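Ricin B lectin (Clostridium thermocellum, PDB 3VSF) is probably an exo-acting beta-1,3-galactanase, joining a family 43 glycoside hydrolase domain to a ricin-type beta-trefoil domain that binds galactose. Local coordinates at residues Tyr356-Thr361 and Tyr401-Gly406; Ser395-Trp400 and Asn414-Arg419. All coordinates share one frame; numbering follows the deposited sequence.

Interaction 1 of 2, residues Tyr356-Thr361 and Tyr401-Gly406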
ATOM      1  N   TYR A 356      -7.918  12.018   2.340  1.00 72.62           N
ATOM      2  CA  TYR A 356      -9.038  12.893   2.027  1.00 71.45           C
ATOM      3  C   TYR A 356      -9.955  13.044   3.233  1.00 75.61           C
ATOM      4  O   TYR A 356     -10.581  12.081   3.673  1.00 76.32           O
ATOM      5  CB  TYR A 356      -9.832  12.364   0.831  1.00 73.25           C
ATOM      6  CG  TYR A 356     -11.148  13.079   0.620  1.00 72.52           C
ATOM      7  CD1 TYR A 356     -11.185  14.380   0.132  1.00 73.00           C
ATOM      8  CD2 TYR A 356     -12.354  12.455   0.912  1.00 70.43           C
ATOM      9  CE1 TYR A 356     -12.387  15.038  -0.060  1.00 69.64           C
ATOM     10  CE2 TYR A 356     -13.561  13.106   0.724  1.00 72.34           C
ATOM     11  CZ  TYR A 356     -13.571  14.397   0.237  1.00 72.50           C
ATOM     12  OH  TYR A 356     -14.768  15.049   0.048  1.00 70.63           O
ATOM     13  N   ILE A 357     -10.024  14.259   3.767  1.00 75.62           N
ATOM     14  CA  ILE A 357     -10.885  14.542   4.908  1.00 73.05           C
ATOM     15  C   ILE A 357     -12.224  15.101   4.442  1.00 75.42           C
ATOM     16  O   ILE A 357     -12.294  16.228   3.950  1.00 76.57           O
ATOM     17  CB  ILE A 357     -10.234  15.542   5.886  1.00 73.59           C
ATOM     18  CG1 ILE A 357      -8.909  14.995   6.426  1.00 71.55           C
ATOM     19  CG2 ILE A 357     -11.181  15.855   7.032  1.00 75.13           C
ATOM     20  CD1 ILE A 357      -7.732  15.182   5.490  1.00 74.93           C
ATOM     21  N   PRO A 358     -13.294  14.306   4.590  1.00 74.13           N
ATOM     22  CA  PRO A 358     -14.650  14.715   4.213  1.00 74.56           C
ATOM     23  C   PRO A 358     -15.066  16.022   4.885  1.00 79.96           C
ATOM     24  O   PRO A 358     -15.634  16.895   4.227  1.00 84.31           O
ATOM     25  CB  PRO A 358     -15.515  13.563   4.729  1.00 74.26           C
ATOM     26  CG  PRO A 358     -14.607  12.385   4.709  1.00 72.19           C
ATOM     27  CD  PRO A 358     -13.253  12.917   5.080  1.00 72.89           C
ATOM     28  N   ASP A 359     -14.782  16.151   6.177  1.00 80.27           N
ATOM     29  CA  ASP A 359     -15.153  17.347   6.929  1.00 77.56           C
ATOM     30  C   ASP A 359     -13.907  18.099   7.394  1.00 77.93           C
ATOM     31  O   ASP A 359     -13.283  17.730   8.388  1.00 80.85           O
ATOM     32  CB  ASP A 359     -16.024  16.969   8.128  1.00 78.51           C
ATOM     33  CG  ASP A 359     -16.767  18.155   8.709  1.00 82.11           C
ATOM     34  OD1 ASP A 359     -16.281  19.296   8.555  1.00 78.70           O
ATOM     35  OD2 ASP A 359     -17.838  17.947   9.318  1.00 78.34           O
ATOM     36  N   THR A 360     -13.558  19.161   6.674  1.00 76.92           N
ATOM     37  CA  THR A 360     -12.325  19.904   6.931  1.00 76.40           C
ATOM     38  C   THR A 360     -12.404  20.776   8.188  1.00 79.18           C
ATOM     39  O   THR A 360     -11.433  21.442   8.551  1.00 77.37           O
ATOM     40  CB  THR A 360     -11.946  20.787   5.721  1.00 78.67           C
ATOM     41  OG1 THR A 360     -12.048  20.018   4.516  1.00 81.57           O
ATOM     42  CG2 THR A 360     -10.525  21.317   5.859  1.00 77.77           C
ATOM     43  N   THR A 361     -13.557  20.767   8.852  1.00 78.16           N
ATOM     44  CA  THR A 361     -13.744  21.566  10.060  1.00 76.25           C
ATOM     45  C   THR A 361     -12.648  21.294  11.090  1.00 75.79           C
ATOM     46  O   THR A 361     -12.441  20.155  11.507  1.00 76.36           O
ATOM     47  CB  THR A 361     -15.118  21.310  10.708  1.00 77.29           C
ATOM     48  OG1 THR A 361     -16.158  21.657   9.786  1.00 78.75           O
ATOM     49  CG2 THR A 361     -15.274  22.144  11.969  1.00 77.14           C
ATOM     50  N   TYR A 401      -8.903  17.335  13.056  1.00 65.12           N
ATOM     51  CA  TYR A 401     -10.040  16.965  12.221  1.00 64.74           C
ATOM     52  C   TYR A 401     -10.835  15.860  12.901  1.00 65.24           C
ATOM     53  O   TYR A 401     -10.326  15.175  13.786  1.00 65.36           O
ATOM     54  CB  TYR A 401      -9.575  16.466  10.853  1.00 65.80           C
ATOM     55  CG  TYR A 401      -8.834  17.482  10.017  1.00 68.05           C
ATOM     56  CD1 TYR A 401      -9.493  18.574   9.471  1.00 70.11           C
ATOM     57  CD2 TYR A 401      -7.480  17.332   9.752  1.00 66.59           C
ATOM     58  CE1 TYR A 401      -8.818  19.500   8.699  1.00 70.27           C
ATOM     59  CE2 TYR A 401      -6.798  18.252   8.980  1.00 69.18           C
ATOM     60  CZ  TYR A 401      -7.471  19.333   8.457  1.00 70.74           C
ATOM     61  OH  TYR A 401      -6.795  20.252   7.688  1.00 70.19           O
ATOM     62  N   LEU A 402     -12.081  15.682  12.479  1.00 65.74           N
ATOM     63  CA  LEU A 402     -12.905  14.588  12.980  1.00 65.95           C
ATOM     64  C   LEU A 402     -13.503  13.784  11.827  1.00 71.81           C
ATOM     65  O   LEU A 402     -14.427  14.240  11.154  1.00 75.49           O
ATOM     66  CB  LEU A 402     -14.011  15.113  13.896  1.00 61.82           C
ATOM     67  CG  LEU A 402     -13.567  15.738  15.220  1.00 69.66           C
ATOM     68  CD1 LEU A 402     -14.777  16.194  16.022  1.00 69.46           C
ATOM     69  CD2 LEU A 402     -12.723  14.762  16.027  1.00 63.80           C
ATOM     70  N   VAL A 403     -12.969  12.585  11.610  1.00 65.09           N
ATOM     71  CA  VAL A 403     -13.400  11.742  10.500  1.00 65.77           C
ATOM     72  C   VAL A 403     -14.270  10.577  10.967  1.00 68.45           C
ATOM     73  O   VAL A 403     -13.786   9.653  11.618  1.00 67.65           O
ATOM     74  CB  VAL A 403     -12.193  11.179   9.727  1.00 66.74           C
ATOM     75  CG1 VAL A 403     -12.664  10.322   8.562  1.00 70.29           C
ATOM     76  CG2 VAL A 403     -11.301  12.310   9.239  1.00 68.08           C
ATOM     77  N   ASP A 404     -15.554  10.628  10.626  1.00 70.84           N
ATOM     78  CA  ASP A 404     -16.491   9.569  10.985  1.00 71.93           C
ATOM     79  C   ASP A 404     -16.045   8.238  10.380  1.00 70.90           C
ATOM     80  O   ASP A 404     -15.631   8.184   9.223  1.00 72.63           O
ATOM     81  CB  ASP A 404     -17.902   9.929  10.512  1.00 70.98           C
ATOM     82  CG  ASP A 404     -18.975   9.079  11.167  1.00 78.12           C
ATOM     83  OD1 ASP A 404     -19.954   9.659  11.685  1.00 81.37           O
ATOM     84  OD2 ASP A 404     -18.846   7.838  11.161  1.00 78.36           O
ATOM     85  N   VAL A 405     -16.129   7.169  11.166  1.00 68.40           N
ATOM     86  CA  VAL A 405     -15.647   5.862  10.727  1.00 69.71           C
ATOM     87  C   VAL A 405     -16.644   4.740  11.005  1.00 72.68           C
ATOM     88  O   VAL A 405     -16.261   3.577  11.129  1.00 72.73           O
ATOM     89  CB  VAL A 405     -14.307   5.507  11.398  1.00 65.32           C
ATOM     90  CG1 VAL A 405     -13.236   6.512  11.007  1.00 65.50           C
ATOM     91  CG2 VAL A 405     -14.470   5.450  12.910  1.00 64.79           C
ATOM     92  N   GLY A 406     -17.922   5.090  11.098  1.00 70.40           N
ATOM     93  CA  GLY A 406     -18.954   4.107  11.372  1.00 71.26           C
ATOM     94  C   GLY A 406     -19.255   4.013  12.853  1.00 72.54           C
ATOM     95  O   GLY A 406     -18.396   4.295  13.688  1.00 75.54           O
TER
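Ile357 packs against Tyr401 and Val403 in an apolar surface contact, where the loop between strands 352-355 and 363-367, in the ricin-type beta-trefoil part of the chain, runs past strand 400-404. The branch methyl CG2 of Ile357 does the touching. With chi1 at -60° CG1 sits beside the backbone N, which leaves CG2 anti to that N and facing the strand, 4.0 Å from Tyr401 CD1 and 4.2 Å from Val403 CG2, while CG1 stands over the rim of the phenol face. A beta-branched residue suits the place because one methyl can reach two neighbours on the strand. Thr360 meets the same ring at its edge: Thr360 O lies 3.3 Å from Tyr401 CE1, near the ring plane, and the Thr360 side chain lies beside that of Tyr401, with Thr360 CG2 3.8 Å from Tyr401 CE1. Pro358 adds a looser touch, CD to Val403 CG1. The loop holds its own shape through an Asx turn, Thr361 N to Asp359 OD1 at 3.1 Å, and the same oxygen also accepts Thr361 OG1 at 2.7 Å. Beyond the contact, Tyr401 and Val403 bond through their backbones to Val413 and Lys411 of strand 409-414, while Tyr356 is hydrogen-bonded through its backbone to Ser343 of strand 343-347.

Interaction 2 of 2, residues Ser395-Trp400 and Asn414-Arg419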
ATOM      1  N   SER A 395      -2.023  27.430  17.534  1.00 77.75           N
ATOM      2  CA  SER A 395      -1.034  26.770  16.690  1.00 73.99           C
ATOM      3  C   SER A 395      -1.648  25.604  15.921  1.00 76.47           C
ATOM      4  O   SER A 395      -2.759  25.167  16.221  1.00 78.78           O
ATOM      5  CB  SER A 395       0.145  26.280  17.534  1.00 73.97           C
ATOM      6  OG  SER A 395       1.139  25.678  16.724  1.00 76.71           O
ATOM      7  N   LEU A 396      -0.918  25.106  14.928  1.00 76.98           N
ATOM      8  CA  LEU A 396      -1.388  23.994  14.107  1.00 75.46           C
ATOM      9  C   LEU A 396      -1.510  22.699  14.903  1.00 73.56           C
ATOM     10  O   LEU A 396      -2.509  21.987  14.796  1.00 71.74           O
ATOM     11  CB  LEU A 396      -0.459  23.781  12.911  1.00 75.74           C
ATOM     12  CG  LEU A 396      -0.617  24.747  11.735  1.00 78.93           C
ATOM     13  CD1 LEU A 396       0.463  24.502  10.691  1.00 74.04           C
ATOM     14  CD2 LEU A 396      -2.003  24.614  11.119  1.00 74.03           C
ATOM     15  N   SER A 397      -0.491  22.401  15.703  1.00 71.17           N
ATOM     16  CA  SER A 397      -0.448  21.160  16.469  1.00 67.82           C
ATOM     17  C   SER A 397      -1.668  20.989  17.369  1.00 66.20           C
ATOM     18  O   SER A 397      -1.966  19.883  17.820  1.00 65.70           O
ATOM     19  CB  SER A 397       0.829  21.098  17.307  1.00 64.07           C
ATOM     20  OG  SER A 397       1.979  21.246  16.495  1.00 75.83           O
ATOM     21  N   GLN A 398      -2.372  22.085  17.627  1.00 68.23           N
ATOM     22  CA  GLN A 398      -3.519  22.058  18.526  1.00 67.14           C
ATOM     23  C   GLN A 398      -4.844  22.026  17.768  1.00 69.62           C
ATOM     24  O   GLN A 398      -5.906  22.239  18.353  1.00 70.59           O
ATOM     25  CB  GLN A 398      -3.478  23.260  19.472  1.00 67.27           C
ATOM     26  CG  GLN A 398      -2.230  23.319  20.336  1.00 69.12           C
ATOM     27  CD  GLN A 398      -2.207  24.534  21.243  1.00 69.73           C
ATOM     28  OE1 GLN A 398      -2.975  25.476  21.057  1.00 69.04           O
ATOM     29  NE2 GLN A 398      -1.322  24.514  22.234  1.00 68.90           N
ATOM     30  N   GLN A 399      -4.774  21.757  16.470  1.00 69.03           N
ATOM     31  CA  GLN A 399      -5.972  21.688  15.641  1.00 69.78           C
ATOM     32  C   GLN A 399      -6.207  20.256  15.168  1.00 66.46           C
ATOM     33  O   GLN A 399      -5.265  19.561  14.785  1.00 67.46           O
ATOM     34  CB  GLN A 399      -5.852  22.642  14.452  1.00 72.10           C
ATOM     35  CG  GLN A 399      -5.454  24.057  14.849  1.00 71.74           C
ATOM     36  CD  GLN A 399      -5.394  25.004  13.669  1.00 77.54           C
ATOM     37  OE1 GLN A 399      -6.153  24.870  12.710  1.00 80.84           O
ATOM     38  NE2 GLN A 399      -4.483  25.969  13.731  1.00 76.25           N
ATOM     39  N   TRP A 400      -7.461  19.817  15.196  1.00 62.91           N
ATOM     40  CA  TRP A 400      -7.780  18.421  14.915  1.00 63.75           C
ATOM     41  C   TRP A 400      -9.003  18.252  14.016  1.00 67.05           C
ATOM     42  O   TRP A 400     -10.014  18.934  14.190  1.00 68.05           O
ATOM     43  CB  TRP A 400      -7.996  17.661  16.227  1.00 63.31           C
ATOM     44  CG  TRP A 400      -6.844  17.771  17.182  1.00 64.81           C
ATOM     45  CD1 TRP A 400      -6.572  18.812  18.021  1.00 63.19           C
ATOM     46  CD2 TRP A 400      -5.812  16.801  17.399  1.00 65.81           C
ATOM     47  NE1 TRP A 400      -5.433  18.553  18.744  1.00 63.17           N
ATOM     48  CE2 TRP A 400      -4.948  17.323  18.381  1.00 64.41           C
ATOM     49  CE3 TRP A 400      -5.534  15.542  16.858  1.00 59.78           C
ATOM     50  CZ2 TRP A 400      -3.825  16.632  18.833  1.00 60.68           C
ATOM     51  CZ3 TRP A 400      -4.421  14.857  17.308  1.00 59.81           C
ATOM     52  CH2 TRP A 400      -3.579  15.404  18.285  1.00 58.36           C
ATOM     53  N   ASN A 414      -4.624  14.917  13.696  1.00 60.98           N
ATOM     54  CA  ASN A 414      -3.885  16.164  13.845  1.00 63.68           C
ATOM     55  C   ASN A 414      -3.792  16.885  12.506  1.00 66.63           C
ATOM     56  O   ASN A 414      -3.752  16.248  11.455  1.00 70.54           O
ATOM     57  CB  ASN A 414      -2.486  15.889  14.404  1.00 64.71           C
ATOM     58  CG  ASN A 414      -1.805  17.143  14.920  1.00 67.43           C
ATOM     59  OD1 ASN A 414      -1.002  17.761  14.222  1.00 67.79           O
ATOM     60  ND2 ASN A 414      -2.122  17.521  16.154  1.00 62.94           N
ATOM     61  N   VAL A 415      -3.768  18.213  12.541  1.00 66.64           N
ATOM     62  CA  VAL A 415      -3.708  18.997  11.313  1.00 65.91           C
ATOM     63  C   VAL A 415      -2.275  19.158  10.814  1.00 66.81           C
ATOM     64  O   VAL A 415      -1.985  18.887   9.648  1.00 70.50           O
ATOM     65  CB  VAL A 415      -4.357  20.382  11.486  1.00 69.48           C
ATOM     66  CG1 VAL A 415      -4.077  21.255  10.273  1.00 69.35           C
ATOM     67  CG2 VAL A 415      -5.854  20.239  11.714  1.00 68.52           C
ATOM     68  N   LYS A 416      -1.384  19.595  11.697  1.00 67.00           N
ATOM     69  CA  LYS A 416       0.018  19.777  11.337  1.00 66.55           C
ATOM     70  C   LYS A 416       0.623  18.474  10.822  1.00 70.02           C
ATOM     71  O   LYS A 416       1.477  18.480   9.935  1.00 67.84           O
ATOM     72  CB  LYS A 416       0.819  20.301  12.531  1.00 63.60           C
ATOM     73  CG  LYS A 416       2.271  20.602  12.207  1.00 66.02           C
ATOM     74  CD  LYS A 416       3.005  21.171  13.408  1.00 67.55           C
ATOM     75  CE  LYS A 416       4.465  21.435  13.078  1.00 68.13           C
ATOM     76  NZ  LYS A 416       5.197  22.044  14.221  1.00 73.12           N
ATOM     77  N   SER A 417       0.172  17.358  11.387  1.00 69.85           N
ATOM     78  CA  SER A 417       0.586  16.037  10.928  1.00 68.60           C
ATOM     79  C   SER A 417      -0.644  15.157  10.749  1.00 67.40           C
ATOM     80  O   SER A 417      -1.490  15.080  11.638  1.00 71.87           O
ATOM     81  CB  SER A 417       1.554  15.396  11.926  1.00 65.47           C
ATOM     82  OG  SER A 417       0.934  15.209  13.186  1.00 67.14           O
ATOM     83  N   GLY A 418      -0.740  14.495   9.602  1.00 62.99           N
ATOM     84  CA  GLY A 418      -1.907  13.694   9.279  1.00 66.78           C
ATOM     85  C   GLY A 418      -2.085  12.464  10.149  1.00 65.73           C
ATOM     86  O   GLY A 418      -2.886  11.582   9.833  1.00 64.35           O
ATOM     87  N   ARG A 419      -1.343  12.405  11.250  1.00 59.56           N
ATOM     88  CA  ARG A 419      -1.397  11.260  12.149  1.00 54.60           C
ATOM     89  C   ARG A 419      -2.633  11.312  13.041  1.00 54.76           C
ATOM     90  O   ARG A 419      -3.170  12.385  13.309  1.00 58.94           O
ATOM     91  CB  ARG A 419      -0.123  11.190  12.990  1.00 56.65           C
ATOM     92  CG  ARG A 419       1.141  11.325  12.160  1.00 57.86           C
ATOM     93  CD  ARG A 419       2.392  11.037  12.969  1.00 61.01           C
ATOM     94  NE  ARG A 419       3.595  11.222  12.163  1.00 63.25           N
ATOM     95  CZ  ARG A 419       4.059  10.328  11.297  1.00 64.78           C
ATOM     96  NH1 ARG A 419       3.418   9.179  11.121  1.00 63.71           N
ATOM     97  NH2 ARG A 419       5.161  10.581  10.605  1.00 63.84           N
TER
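With CG trans to the backbone N (chi1 -165°), the Asn414 side chain reaches across to Ser397, and Trp400, whose CG sits beside its own N (chi1 -55°), lays its indole against the same residue, Asn414. Asn414 ND2 gives a hydrogen bond to Ser397 O at 2.9 Å; the acceptor lies close to the amide plane, but the donor stands above the plane of the carbonyl. That NH2 also sits over one face of the indole, 3.3 Å from Trp400 CZ2, with amide and ring planes nearly perpendicular, and Asn414 CB makes a CH-pi contact with the six-membered ring. Asparagine suits this buried place because its amide has a second polar end: OD1 accepts Ser417 N, on a lone pair in the carbonyl plane, in an Asx motif that shapes the turn after strand 409-414. Trp400 and Asn414 form an antiparallel non-hydrogen-bonded pair in the beta-trefoil domain, at the open end of the hairpin of strands 400-404 and 409-414, away from its connecting turn, and Val415 N bonds Gln399 O at 3.0 Å just beyond it. Trp400 NE1 also bonds Leu374 O, and the Trp400 side chain lies about 9 Å from that of Asp422, which binds galactose in another structure of this protein. Apolar packing follows: Val415 CG2 meets Gln399 CB at 3.6 Å, and toward the exposed Leu396 and Lys416, Val415 CG1 meets Leu396 CD2 at 4.0 Å. Lys416 lays its CB against Leu396 CB, 3.7 Å away, and its extended aliphatic chain passes Ser397 OG before NZ bonds Gly379 O.

How the interactions relate
Residues 400-404 and 409-414 form the hairpin that links the two contacts: interaction 1 uses strand 400-404, the outermost strand of its sheet within this chain, interaction 2 the open end of the hairpin. They touch directly, Tyr401 CE2 lying 3.5 Å from Val415 CG2, so Tyr401 faces loop 356-361 within interaction 1 and also touches Val415 of interaction 2. Interaction 1 is a surface contact with no buried residue, made by methyls and a ring against a loop that folds on itself. Interaction 2 is partly buried, and there polar groups are matched: an amide NH2 and a backbone N-H each donate to a backbone carbonyl beside an indole, while aliphatic packing extends to its exposed side.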